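Local coordinates for probable 2-hydroxyhepta-2,4-diene-1,7-dioate isomerase (Thermus thermophilus, PDB 2DFU), which probably isomerises 2-hydroxyhepta-2,4-diene-1,7-dioate, as a metal-binding member of the fumarylacetoacetate hydrolase family, at residues 4-9 / 37-42; 41-46 / 86-91; 140-145 / 250-255. All blocks are in the same frame, centred on the assembly; numbering follows the deposited sequence.

Contact 1: residues 4-9 / 37-42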
ATOM      1  N   LEU A   4      20.176  10.002   1.833  1.00 28.57           N
ATOM      2  CA  LEU A   4      19.028  10.737   1.309  1.00 29.24           C
ATOM      3  C   LEU A   4      18.721  10.439  -0.151  1.00 25.86           C
ATOM      4  O   LEU A   4      19.525   9.838  -0.859  1.00 25.16           O
ATOM      5  CB  LEU A   4      19.244  12.245   1.459  1.00 29.89           C
ATOM      6  CG  LEU A   4      20.387  12.831   0.627  1.00 32.78           C
ATOM      7  CD1 LEU A   4      20.134  14.308   0.334  1.00 32.76           C
ATOM      8  CD2 LEU A   4      21.693  12.639   1.370  1.00 31.86           C
ATOM      9  N   ARG A   5      17.530  10.843  -0.578  1.00 26.28           N
ATOM     10  CA  ARG A   5      17.096  10.690  -1.967  1.00 27.60           C
ATOM     11  C   ARG A   5      16.856  12.110  -2.434  1.00 25.74           C
ATOM     12  O   ARG A   5      16.269  12.901  -1.703  1.00 25.72           O
ATOM     13  CB  ARG A   5      15.780   9.914  -2.078  1.00 27.52           C
ATOM     14  CG  ARG A   5      15.936   8.417  -2.170  1.00 32.07           C
ATOM     15  CD  ARG A   5      14.575   7.750  -2.349  1.00 31.91           C
ATOM     16  NE  ARG A   5      14.055   7.877  -3.707  1.00 28.92           N
ATOM     17  CZ  ARG A   5      12.928   8.502  -4.038  1.00 27.12           C
ATOM     18  NH1 ARG A   5      12.176   9.086  -3.116  1.00 24.11           N
ATOM     19  NH2 ARG A   5      12.532   8.507  -5.303  1.00 28.66           N
ATOM     20  N   PHE A   6      17.293  12.436  -3.642  1.00 27.15           N
ATOM     21  CA  PHE A   6      17.121  13.790  -4.139  1.00 28.23           C
ATOM     22  C   PHE A   6      16.976  13.864  -5.657  1.00 30.12           C
ATOM     23  O   PHE A   6      17.256  12.902  -6.374  1.00 27.92           O
ATOM     24  CB  PHE A   6      18.312  14.645  -3.705  1.00 25.99           C
ATOM     25  CG  PHE A   6      19.621  14.168  -4.250  1.00 26.70           C
ATOM     26  CD1 PHE A   6      20.257  13.062  -3.699  1.00 24.39           C
ATOM     27  CD2 PHE A   6      20.197  14.795  -5.351  1.00 26.28           C
ATOM     28  CE1 PHE A   6      21.447  12.581  -4.237  1.00 26.12           C
ATOM     29  CE2 PHE A   6      21.386  14.323  -5.900  1.00 26.72           C
ATOM     30  CZ  PHE A   6      22.014  13.210  -5.341  1.00 25.29           C
ATOM     31  N   ASN A   7      16.536  15.026  -6.130  1.00 31.82           N
ATOM     32  CA  ASN A   7      16.346  15.277  -7.554  1.00 33.14           C
ATOM     33  C   ASN A   7      15.574  14.165  -8.257  1.00 33.22           C
ATOM     34  O   ASN A   7      14.492  13.803  -7.818  1.00 35.94           O
ATOM     35  CB  ASN A   7      17.705  15.514  -8.219  1.00 31.05           C
ATOM     36  CG  ASN A   7      18.358  16.812  -7.754  1.00 31.03           C
ATOM     37  OD1 ASN A   7      17.764  17.579  -6.991  1.00 29.29           O
ATOM     38  ND2 ASN A   7      19.580  17.063  -8.214  1.00 27.89           N
ATOM     39  N   GLU A   8      16.106  13.612  -9.339  1.00 35.51           N
ATOM     40  CA  GLU A   8      15.364  12.558 -10.030  1.00 39.83           C
ATOM     41  C   GLU A   8      15.541  11.170  -9.417  1.00 38.07           C
ATOM     42  O   GLU A   8      16.041  10.250 -10.068  1.00 39.98           O
ATOM     43  CB  GLU A   8      15.726  12.518 -11.524  1.00 43.74           C
ATOM     44  CG  GLU A   8      17.216  12.501 -11.830  1.00 51.35           C
ATOM     45  CD  GLU A   8      17.851  13.885 -11.756  1.00 54.57           C
ATOM     46  OE1 GLU A   8      17.416  14.787 -12.505  1.00 58.98           O
ATOM     47  OE2 GLU A   8      18.787  14.072 -10.956  1.00 55.08           O
ATOM     48  N   GLY A   9      15.119  11.026  -8.164  1.00 34.89           N
ATOM     49  CA  GLY A   9      15.223   9.747  -7.485  1.00 33.60           C
ATOM     50  C   GLY A   9      16.644   9.246  -7.272  1.00 33.59           C
ATOM     51  O   GLY A   9      16.876   8.039  -7.198  1.00 33.81           O
ATOM     52  N   ALA A  37      21.798  22.715  -0.502  1.00 31.38           N
ATOM     53  CA  ALA A  37      20.876  23.794  -0.841  1.00 32.74           C
ATOM     54  C   ALA A  37      20.421  23.778  -2.296  1.00 32.49           C
ATOM     55  O   ALA A  37      19.388  24.349  -2.629  1.00 33.52           O
ATOM     56  CB  ALA A  37      21.518  25.160  -0.504  1.00 31.66           C
ATOM     57  N   SER A  38      21.179  23.111  -3.156  1.00 33.33           N
ATOM     58  CA  SER A  38      20.847  23.055  -4.576  1.00 35.52           C
ATOM     59  C   SER A  38      20.008  21.860  -5.027  1.00 35.30           C
ATOM     60  O   SER A  38      19.573  21.816  -6.179  1.00 35.69           O
ATOM     61  CB  SER A  38      22.135  23.086  -5.408  1.00 38.62           C
ATOM     62  OG  SER A  38      22.925  24.216  -5.083  1.00 45.05           O
ATOM     63  N   VAL A  39      19.784  20.883  -4.154  1.00 32.60           N
ATOM     64  CA  VAL A  39      18.997  19.725  -4.568  1.00 30.60           C
ATOM     65  C   VAL A  39      17.575  19.753  -4.037  1.00 30.10           C
ATOM     66  O   VAL A  39      17.262  20.494  -3.113  1.00 30.13           O
ATOM     67  CB  VAL A  39      19.653  18.391  -4.117  1.00 31.33           C
ATOM     68  CG1 VAL A  39      21.109  18.363  -4.539  1.00 29.27           C
ATOM     69  CG2 VAL A  39      19.526  18.218  -2.603  1.00 28.51           C
ATOM     70  N   THR A  40      16.711  18.950  -4.646  1.00 32.09           N
ATOM     71  CA  THR A  40      15.332  18.845  -4.195  1.00 31.30           C
ATOM     72  C   THR A  40      15.246  17.571  -3.354  1.00 31.20           C
ATOM     73  O   THR A  40      15.337  16.459  -3.880  1.00 31.43           O
ATOM     74  CB  THR A  40      14.354  18.731  -5.375  1.00 33.11           C
ATOM     75  OG1 THR A  40      14.403  19.936  -6.155  1.00 36.31           O
ATOM     76  CG2 THR A  40      12.935  18.513  -4.867  1.00 32.21           C
ATOM     77  N   LEU A  41      15.098  17.742  -2.046  1.00 30.11           N
ATOM     78  CA  LEU A  41      15.002  16.614  -1.131  1.00 30.26           C
ATOM     79  C   LEU A  41      13.722  15.823  -1.340  1.00 28.97           C
ATOM     80  O   LEU A  41      12.649  16.395  -1.461  1.00 26.35           O
ATOM     81  CB  LEU A  41      15.034  17.093   0.316  1.00 30.77           C
ATOM     82  CG  LEU A  41      16.286  16.850   1.150  1.00 35.19           C
ATOM     83  CD1 LEU A  41      15.903  16.984   2.617  1.00 32.95           C
ATOM     84  CD2 LEU A  41      16.846  15.461   0.885  1.00 33.00           C
ATOM     85  N   LEU A  42      13.851  14.502  -1.366  1.00 27.73           N
ATOM     86  CA  LEU A  42      12.711  13.612  -1.538  1.00 27.67           C
ATOM     87  C   LEU A  42      12.578  12.707  -0.315  1.00 26.14           C
ATOM     88  O   LEU A  42      13.485  12.630   0.516  1.00 27.15           O
ATOM     89  CB  LEU A  42      12.921  12.722  -2.773  1.00 24.99           C
ATOM     90  CG  LEU A  42      13.107  13.393  -4.137  1.00 26.54           C
ATOM     91  CD1 LEU A  42      13.457  12.333  -5.191  1.00 23.43           C
ATOM     92  CD2 LEU A  42      11.817  14.140  -4.515  1.00 23.82           C
TER
HETATM   93  O   HOH W   1      15.851  11.967   1.570  1.00 23.25           O
HETATM   94  O   HOH W   2      20.894  20.094  -8.015  1.00 33.26           O
HETATM   95  O   HOH W   3      16.773  20.745  -7.872  1.00 59.60           O
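Leu42 CD1 lies over one face of the Arg5 guanidinium, 3.7 Å above its plane and shifted toward the rim. Beyond the two segments, Arg5 NH1 hydrogen-bonds to the carbonyl O of Pro43. The Phe6 ring meets Val39 obliquely, with CD2 of Phe6 3.8 Å from CG1 of Val39. Tyr34 packs edge-to-face with the same Phe6 ring.

The Asn7 carboxamide makes the polar link. Its CG stands anti to the carbonyl carbon (chi1 -67°), and OD1 accepts from Thr40 N at 2.9 Å. This bond is nearly straight, 172° at the hydrogen, and runs almost in line with the side-chain C=O. The backbone joins in, since Asn7 N donates to Thr40 O at 2.9 Å. Asn7 thus grips both the N and the O of Thr40. Thr40 O also takes a CA-H...O contact from Phe6 CA at 3.2 Å. Two residues along, past the Phe6-Leu41 pair, Leu42 N donates to Arg5 O at 2.9 Å. A water accepts from Arg5 N and donates to Leu42 O.

On the side of Phe6 and Leu41, Leu4 and Leu41 cross at about a right angle, and Leu4 CD1 comes 3.5 Å from Leu41 CD2. Phe6 and Leu41 form an antiparallel non-hydrogen-bonded pair.

The short, weakly bonded strand 41-42 lies antiparallel beside strand 2-6, which also pairs with strands 10-15 and 168-175. Leu4 packs on Leu14 and Val19, and Val39 rests on Tyr34 of strand 32-35.

Contact 2: residues 41-46 / 86-91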
ATOM      1  N   LEU A  41      15.098  17.742  -2.046  1.00 30.11           N
ATOM      2  CA  LEU A  41      15.002  16.614  -1.131  1.00 30.26           C
ATOM      3  C   LEU A  41      13.722  15.823  -1.340  1.00 28.97           C
ATOM      4  O   LEU A  41      12.649  16.395  -1.461  1.00 26.35           O
ATOM      5  CB  LEU A  41      15.034  17.093   0.316  1.00 30.77           C
ATOM      6  CG  LEU A  41      16.286  16.850   1.150  1.00 35.19           C
ATOM      7  CD1 LEU A  41      15.903  16.984   2.617  1.00 32.95           C
ATOM      8  CD2 LEU A  41      16.846  15.461   0.885  1.00 33.00           C
ATOM      9  N   LEU A  42      13.851  14.502  -1.366  1.00 27.73           N
ATOM     10  CA  LEU A  42      12.711  13.612  -1.538  1.00 27.67           C
ATOM     11  C   LEU A  42      12.578  12.707  -0.315  1.00 26.14           C
ATOM     12  O   LEU A  42      13.485  12.630   0.516  1.00 27.15           O
ATOM     13  CB  LEU A  42      12.921  12.722  -2.773  1.00 24.99           C
ATOM     14  CG  LEU A  42      13.107  13.393  -4.137  1.00 26.54           C
ATOM     15  CD1 LEU A  42      13.457  12.333  -5.191  1.00 23.43           C
ATOM     16  CD2 LEU A  42      11.817  14.140  -4.515  1.00 23.82           C
ATOM     17  N   PRO A  43      11.433  12.026  -0.174  1.00 27.25           N
ATOM     18  CA  PRO A  43      11.298  11.134   0.981  1.00 26.99           C
ATOM     19  C   PRO A  43      12.410  10.084   0.791  1.00 27.49           C
ATOM     20  O   PRO A  43      12.622   9.590  -0.321  1.00 27.34           O
ATOM     21  CB  PRO A  43       9.904  10.554   0.796  1.00 26.40           C
ATOM     22  CG  PRO A  43       9.161  11.689   0.146  1.00 28.12           C
ATOM     23  CD  PRO A  43      10.150  12.174  -0.888  1.00 26.46           C
ATOM     24  N   PRO A  44      13.131   9.733   1.866  1.00 27.77           N
ATOM     25  CA  PRO A  44      14.229   8.759   1.817  1.00 27.83           C
ATOM     26  C   PRO A  44      13.868   7.284   1.663  1.00 29.54           C
ATOM     27  O   PRO A  44      14.477   6.420   2.303  1.00 28.93           O
ATOM     28  CB  PRO A  44      14.971   9.030   3.118  1.00 26.85           C
ATOM     29  CG  PRO A  44      13.836   9.328   4.055  1.00 26.56           C
ATOM     30  CD  PRO A  44      12.946  10.249   3.237  1.00 26.53           C
ATOM     31  N   ALA A  45      12.889   6.998   0.817  1.00 30.47           N
ATOM     32  CA  ALA A  45      12.469   5.623   0.572  1.00 30.65           C
ATOM     33  C   ALA A  45      11.517   5.558  -0.614  1.00 31.47           C
ATOM     34  O   ALA A  45      10.946   6.567  -1.007  1.00 31.05           O
ATOM     35  CB  ALA A  45      11.782   5.050   1.817  1.00 30.23           C
ATOM     36  N   THR A  46      11.362   4.359  -1.171  1.00 33.48           N
ATOM     37  CA  THR A  46      10.448   4.090  -2.292  1.00 34.64           C
ATOM     38  C   THR A  46       9.719   2.812  -1.865  1.00 34.15           C
ATOM     39  O   THR A  46       9.925   1.744  -2.437  1.00 34.11           O
ATOM     40  CB  THR A  46      11.221   3.818  -3.609  1.00 34.00           C
ATOM     41  OG1 THR A  46      12.263   2.868  -3.359  1.00 36.69           O
ATOM     42  CG2 THR A  46      11.838   5.095  -4.148  1.00 35.53           C
ATOM     43  N   LEU A  86       2.884  10.036   0.629  1.00 25.36           N
ATOM     44  CA  LEU A  86       4.212  10.614   0.779  1.00 27.60           C
ATOM     45  C   LEU A  86       4.299  12.055   0.281  1.00 28.46           C
ATOM     46  O   LEU A  86       3.785  12.400  -0.788  1.00 27.72           O
ATOM     47  CB  LEU A  86       5.244   9.749   0.061  1.00 27.27           C
ATOM     48  CG  LEU A  86       5.432   8.362   0.677  1.00 28.93           C
ATOM     49  CD1 LEU A  86       6.300   7.511  -0.225  1.00 28.18           C
ATOM     50  CD2 LEU A  86       6.055   8.500   2.056  1.00 29.62           C
ATOM     51  N   ALA A  87       4.954  12.896   1.071  1.00 27.40           N
ATOM     52  CA  ALA A  87       5.123  14.297   0.721  1.00 26.84           C
ATOM     53  C   ALA A  87       6.569  14.697   0.989  1.00 27.96           C
ATOM     54  O   ALA A  87       7.139  14.317   2.011  1.00 29.86           O
ATOM     55  CB  ALA A  87       4.170  15.152   1.544  1.00 25.41           C
ATOM     56  N   ARG A  88       7.162  15.453   0.068  1.00 26.88           N
ATOM     57  CA  ARG A  88       8.551  15.889   0.196  1.00 27.52           C
ATOM     58  C   ARG A  88       8.835  16.669   1.468  1.00 27.47           C
ATOM     59  O   ARG A  88       8.045  17.505   1.889  1.00 27.61           O
ATOM     60  CB  ARG A  88       8.969  16.755  -1.001  1.00 27.80           C
ATOM     61  CG  ARG A  88       8.975  16.038  -2.344  1.00 31.74           C
ATOM     62  CD  ARG A  88       9.541  16.942  -3.426  1.00 33.73           C
ATOM     63  NE  ARG A  88       8.690  18.112  -3.626  1.00 39.56           N
ATOM     64  CZ  ARG A  88       7.591  18.106  -4.370  1.00 39.69           C
ATOM     65  NH1 ARG A  88       7.218  16.992  -4.994  1.00 38.74           N
ATOM     66  NH2 ARG A  88       6.857  19.204  -4.477  1.00 39.36           N
ATOM     67  N   PRO A  89       9.985  16.395   2.098  1.00 27.14           N
ATOM     68  CA  PRO A  89      10.397  17.070   3.324  1.00 27.40           C
ATOM     69  C   PRO A  89      11.050  18.398   2.960  1.00 28.31           C
ATOM     70  O   PRO A  89      11.690  18.522   1.915  1.00 28.26           O
ATOM     71  CB  PRO A  89      11.411  16.103   3.918  1.00 27.18           C
ATOM     72  CG  PRO A  89      12.089  15.572   2.683  1.00 23.81           C
ATOM     73  CD  PRO A  89      10.925  15.310   1.752  1.00 24.17           C
ATOM     74  N   GLY A  90      10.891  19.394   3.815  1.00 29.14           N
ATOM     75  CA  GLY A  90      11.527  20.659   3.530  1.00 29.62           C
ATOM     76  C   GLY A  90      13.036  20.494   3.609  1.00 30.53           C
ATOM     77  O   GLY A  90      13.547  19.793   4.485  1.00 28.20           O
ATOM     78  N   ASN A  91      13.742  21.115   2.668  1.00 28.84           N
ATOM     79  CA  ASN A  91      15.202  21.092   2.633  1.00 30.88           C
ATOM     80  C   ASN A  91      15.670  21.978   3.801  1.00 33.65           C
ATOM     81  O   ASN A  91      15.269  23.139   3.903  1.00 34.16           O
ATOM     82  CB  ASN A  91      15.677  21.686   1.302  1.00 31.13           C
ATOM     83  CG  ASN A  91      17.170  21.545   1.091  1.00 28.76           C
ATOM     84  OD1 ASN A  91      17.972  21.882   1.962  1.00 30.16           O
ATOM     85  ND2 ASN A  91      17.549  21.058  -0.082  1.00 29.50           N
TER
HETATM   86  O   HOH W   4      12.074  19.031  -0.961  1.00 29.54           O
HETATM   87  O   HOH W   5      14.388  20.497  -1.279  1.00 33.80           O
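Leu41 O and Pro89 O are bridged by a single water. It donates to Leu41 O at 2.7 Å and to Pro89 O at 2.9 Å. The aliphatic chain of Arg88 also lies against Leu41 O, with CB, CG and CD all near it; CD of Arg88 is 3.7 Å from that oxygen. A second water accepts from Leu41 N and, weakly, from Asn91 ND2.

Most of the rest is proline packing. Pro89 CD sits against the backbone, 3.7 Å from the carbonyl carbon of Leu42. The Pro43 and Pro89 rings cross at about a right angle, and their CD atoms are 4.2 Å apart. Pro43 CG reaches the carbonyl O of Ala87 at 3.8 Å. Leu41 also crosses Pro89 at about a right angle, bringing its CD1 4.1 Å from Pro89 CG. Arg88 and Leu42 lie side by side and point the same way. Arg88 CG is anti to the carbonyl carbon (chi1 -64°), and CD beyond it comes 3.8 Å from CD2 of Leu42.

Arg88 N bonds to Glu100. Water bridges and van der Waals contacts join the segments; they do not pair as strands. Pro43 and Pro89 pack the chain after strand 41-42 against the chain after strand 86-87, a strand that pairs with 168-175 in the fumarylacetoacetate hydrolase-like fold.

Contact 3: residues 140-145 / 250-255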
ATOM      1  N   TYR A 140      16.714   5.064  10.000  1.00 28.85           N
ATOM      2  CA  TYR A 140      15.603   5.740  10.646  1.00 28.39           C
ATOM      3  C   TYR A 140      15.402   7.150  10.113  1.00 27.80           C
ATOM      4  O   TYR A 140      16.360   7.846   9.793  1.00 27.43           O
ATOM      5  CB  TYR A 140      15.861   5.792  12.150  1.00 29.38           C
ATOM      6  CG  TYR A 140      16.096   4.427  12.736  1.00 30.89           C
ATOM      7  CD1 TYR A 140      15.022   3.627  13.135  1.00 30.16           C
ATOM      8  CD2 TYR A 140      17.387   3.900  12.833  1.00 31.30           C
ATOM      9  CE1 TYR A 140      15.225   2.334  13.607  1.00 31.64           C
ATOM     10  CE2 TYR A 140      17.601   2.606  13.305  1.00 31.61           C
ATOM     11  CZ  TYR A 140      16.512   1.830  13.687  1.00 30.25           C
ATOM     12  OH  TYR A 140      16.698   0.546  14.125  1.00 31.43           O
ATOM     13  N   THR A 141      14.147   7.567  10.017  1.00 26.76           N
ATOM     14  CA  THR A 141      13.854   8.901   9.533  1.00 27.86           C
ATOM     15  C   THR A 141      12.682   9.448  10.334  1.00 26.35           C
ATOM     16  O   THR A 141      12.235   8.820  11.291  1.00 27.64           O
ATOM     17  CB  THR A 141      13.561   8.898   7.999  1.00 27.52           C
ATOM     18  OG1 THR A 141      13.510  10.249   7.525  1.00 27.80           O
ATOM     19  CG2 THR A 141      12.241   8.192   7.686  1.00 26.53           C
ATOM     20  N   VAL A 142      12.187  10.614   9.955  1.00 25.80           N
ATOM     21  CA  VAL A 142      11.093  11.234  10.688  1.00 25.06           C
ATOM     22  C   VAL A 142       9.850  11.343   9.821  1.00 26.68           C
ATOM     23  O   VAL A 142       9.944  11.399   8.597  1.00 25.71           O
ATOM     24  CB  VAL A 142      11.499  12.650  11.159  1.00 25.65           C
ATOM     25  CG1 VAL A 142      10.492  13.183  12.155  1.00 24.86           C
ATOM     26  CG2 VAL A 142      12.900  12.608  11.765  1.00 25.84           C
ATOM     27  N   ALA A 143       8.686  11.379  10.458  1.00 26.64           N
ATOM     28  CA  ALA A 143       7.440  11.496   9.716  1.00 29.04           C
ATOM     29  C   ALA A 143       6.389  12.259  10.487  1.00 29.91           C
ATOM     30  O   ALA A 143       6.490  12.448  11.697  1.00 32.79           O
ATOM     31  CB  ALA A 143       6.896  10.117   9.384  1.00 30.43           C
ATOM     32  N   VAL A 144       5.385  12.718   9.758  1.00 29.67           N
ATOM     33  CA  VAL A 144       4.247  13.379  10.361  1.00 29.90           C
ATOM     34  C   VAL A 144       3.076  12.565   9.827  1.00 30.65           C
ATOM     35  O   VAL A 144       2.827  12.543   8.623  1.00 32.30           O
ATOM     36  CB  VAL A 144       4.076  14.836   9.899  1.00 29.57           C
ATOM     37  CG1 VAL A 144       2.733  15.353  10.370  1.00 29.65           C
ATOM     38  CG2 VAL A 144       5.189  15.697  10.443  1.00 29.34           C
ATOM     39  N   ASP A 145       2.382  11.872  10.716  1.00 29.62           N
ATOM     40  CA  ASP A 145       1.236  11.070  10.319  1.00 31.46           C
ATOM     41  C   ASP A 145       0.017  11.991  10.317  1.00 31.50           C
ATOM     42  O   ASP A 145      -0.635  12.173  11.346  1.00 32.48           O
ATOM     43  CB  ASP A 145       1.068   9.906  11.313  1.00 33.21           C
ATOM     44  CG  ASP A 145      -0.215   9.110  11.100  1.00 35.17           C
ATOM     45  OD1 ASP A 145      -0.925   9.350  10.102  1.00 36.28           O
ATOM     46  OD2 ASP A 145      -0.516   8.238  11.943  1.00 34.20           O
ATOM     47  N   GLY A 250      17.348  13.746  12.639  1.00 30.06           N
ATOM     48  CA  GLY A 250      17.260  14.995  11.907  1.00 28.94           C
ATOM     49  C   GLY A 250      15.953  15.698  12.185  1.00 27.99           C
ATOM     50  O   GLY A 250      15.191  15.295  13.063  1.00 26.72           O
ATOM     51  N   THR A 251      15.685  16.753  11.432  1.00 26.99           N
ATOM     52  CA  THR A 251      14.456  17.498  11.625  1.00 28.16           C
ATOM     53  C   THR A 251      13.626  17.521  10.359  1.00 27.74           C
ATOM     54  O   THR A 251      14.108  17.907   9.301  1.00 27.15           O
ATOM     55  CB  THR A 251      14.745  18.945  12.042  1.00 29.30           C
ATOM     56  OG1 THR A 251      15.538  18.945  13.235  1.00 35.02           O
ATOM     57  CG2 THR A 251      13.447  19.687  12.301  1.00 30.24           C
ATOM     58  N   LEU A 252      12.375  17.095  10.480  1.00 28.03           N
ATOM     59  CA  LEU A 252      11.460  17.094   9.356  1.00 27.74           C
ATOM     60  C   LEU A 252      10.681  18.407   9.339  1.00 28.40           C
ATOM     61  O   LEU A 252      10.031  18.766  10.324  1.00 27.52           O
ATOM     62  CB  LEU A 252      10.485  15.930   9.472  1.00 26.18           C
ATOM     63  CG  LEU A 252       9.284  15.908   8.521  1.00 27.92           C
ATOM     64  CD1 LEU A 252       9.750  15.922   7.066  1.00 25.82           C
ATOM     65  CD2 LEU A 252       8.450  14.661   8.813  1.00 25.48           C
ATOM     66  N   PHE A 253      10.749  19.113   8.218  1.00 26.57           N
ATOM     67  CA  PHE A 253      10.036  20.372   8.054  1.00 28.60           C
ATOM     68  C   PHE A 253       8.890  20.177   7.064  1.00 28.38           C
ATOM     69  O   PHE A 253       9.086  19.649   5.972  1.00 29.28           O
ATOM     70  CB  PHE A 253      10.976  21.447   7.508  1.00 26.99           C
ATOM     71  CG  PHE A 253      12.089  21.814   8.441  1.00 28.75           C
ATOM     72  CD1 PHE A 253      11.878  22.729   9.472  1.00 29.17           C
ATOM     73  CD2 PHE A 253      13.360  21.271   8.274  1.00 28.43           C
ATOM     74  CE1 PHE A 253      12.920  23.105  10.321  1.00 27.60           C
ATOM     75  CE2 PHE A 253      14.406  21.638   9.117  1.00 31.35           C
ATOM     76  CZ  PHE A 253      14.183  22.563  10.144  1.00 28.17           C
ATOM     77  N   THR A 254       7.694  20.597   7.447  1.00 27.85           N
ATOM     78  CA  THR A 254       6.550  20.486   6.561  1.00 30.43           C
ATOM     79  C   THR A 254       5.565  21.597   6.893  1.00 31.68           C
ATOM     80  O   THR A 254       5.751  22.333   7.864  1.00 33.80           O
ATOM     81  CB  THR A 254       5.854  19.109   6.692  1.00 28.76           C
ATOM     82  OG1 THR A 254       4.858  18.986   5.672  1.00 28.25           O
ATOM     83  CG2 THR A 254       5.190  18.970   8.041  1.00 31.67           C
ATOM     84  N   LEU A 255       4.523  21.736   6.083  1.00 33.18           N
ATOM     85  CA  LEU A 255       3.540  22.781   6.327  1.00 34.46           C
ATOM     86  C   LEU A 255       2.190  22.473   5.703  1.00 33.77           C
ATOM     87  O   LEU A 255       2.082  21.699   4.745  1.00 33.64           O
ATOM     88  CB  LEU A 255       4.065  24.129   5.814  1.00 36.75           C
ATOM     89  CG  LEU A 255       4.349  24.301   4.322  1.00 38.64           C
ATOM     90  CD1 LEU A 255       3.047  24.334   3.541  1.00 42.35           C
ATOM     91  CD2 LEU A 255       5.093  25.597   4.104  1.00 42.34           C
TER
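Val142 and Leu252 slide past each other in opposite directions where two beta-sheets pack face to face. This is the aligned packing of a beta-sandwich, consistent with the fumarylacetoacetate hydrolase fold. The segments of the two strands run nearly parallel, with a crossing angle of -29°, and their axes come within 6.9 Å.

The CB atoms of Val142 and Leu252 lie 3.8 Å apart. Val142 CG1 also touches Leu252 CB, while its CG2 turns to Gly250 O at 3.8 Å. Leu252 CG is anti to the backbone N (chi1 169°). Beyond it, CD2 crosses to the other strand between Val142 and Val144. Val144 crosses Leu252 obliquely, and its CG2 is 3.8 Å from Leu252 CD2. The same Val144 methyl meets Thr254 CG2 tip to tip at 4.1 Å.

Neighbours extend the core: Val142 also packs on Val244 and Val246 of strand 241-246, and Thr254 on Pro169. The backbone of strand 137-148 bonds within its own sheet, as with Val142 to Gly171 and Ala143 to Glu116. The shortest approach between the segments is Leu252 CD2 to Ala143 CA, at 3.4 Å.

Contacts 1 and 2 share Leu41 and Leu42, and their centres are 8 Å apart. Arg5 CZ of contact 1 also packs 3.6 Å from Thr46 CG2 of segment 41-46. Contact 2 then reaches contact 3, 9 Å away between centres. There Gly90 N probably bonds to Phe253 O at 2.8 Å, and Pro89 CB packs 3.6 Å from Leu252 CD1. Contacts 1 and 3 do not touch; their nearest atoms are about 7 Å apart. Segment 140-145 ends at Asp145, which takes no part in contact 3. It forms salt bridges with Lys81 and Lys162 and lies close to Glu114 and Glu116. Such an acidic cluster is consistent with the metal site of family relatives, so this is probably where a metal would bind.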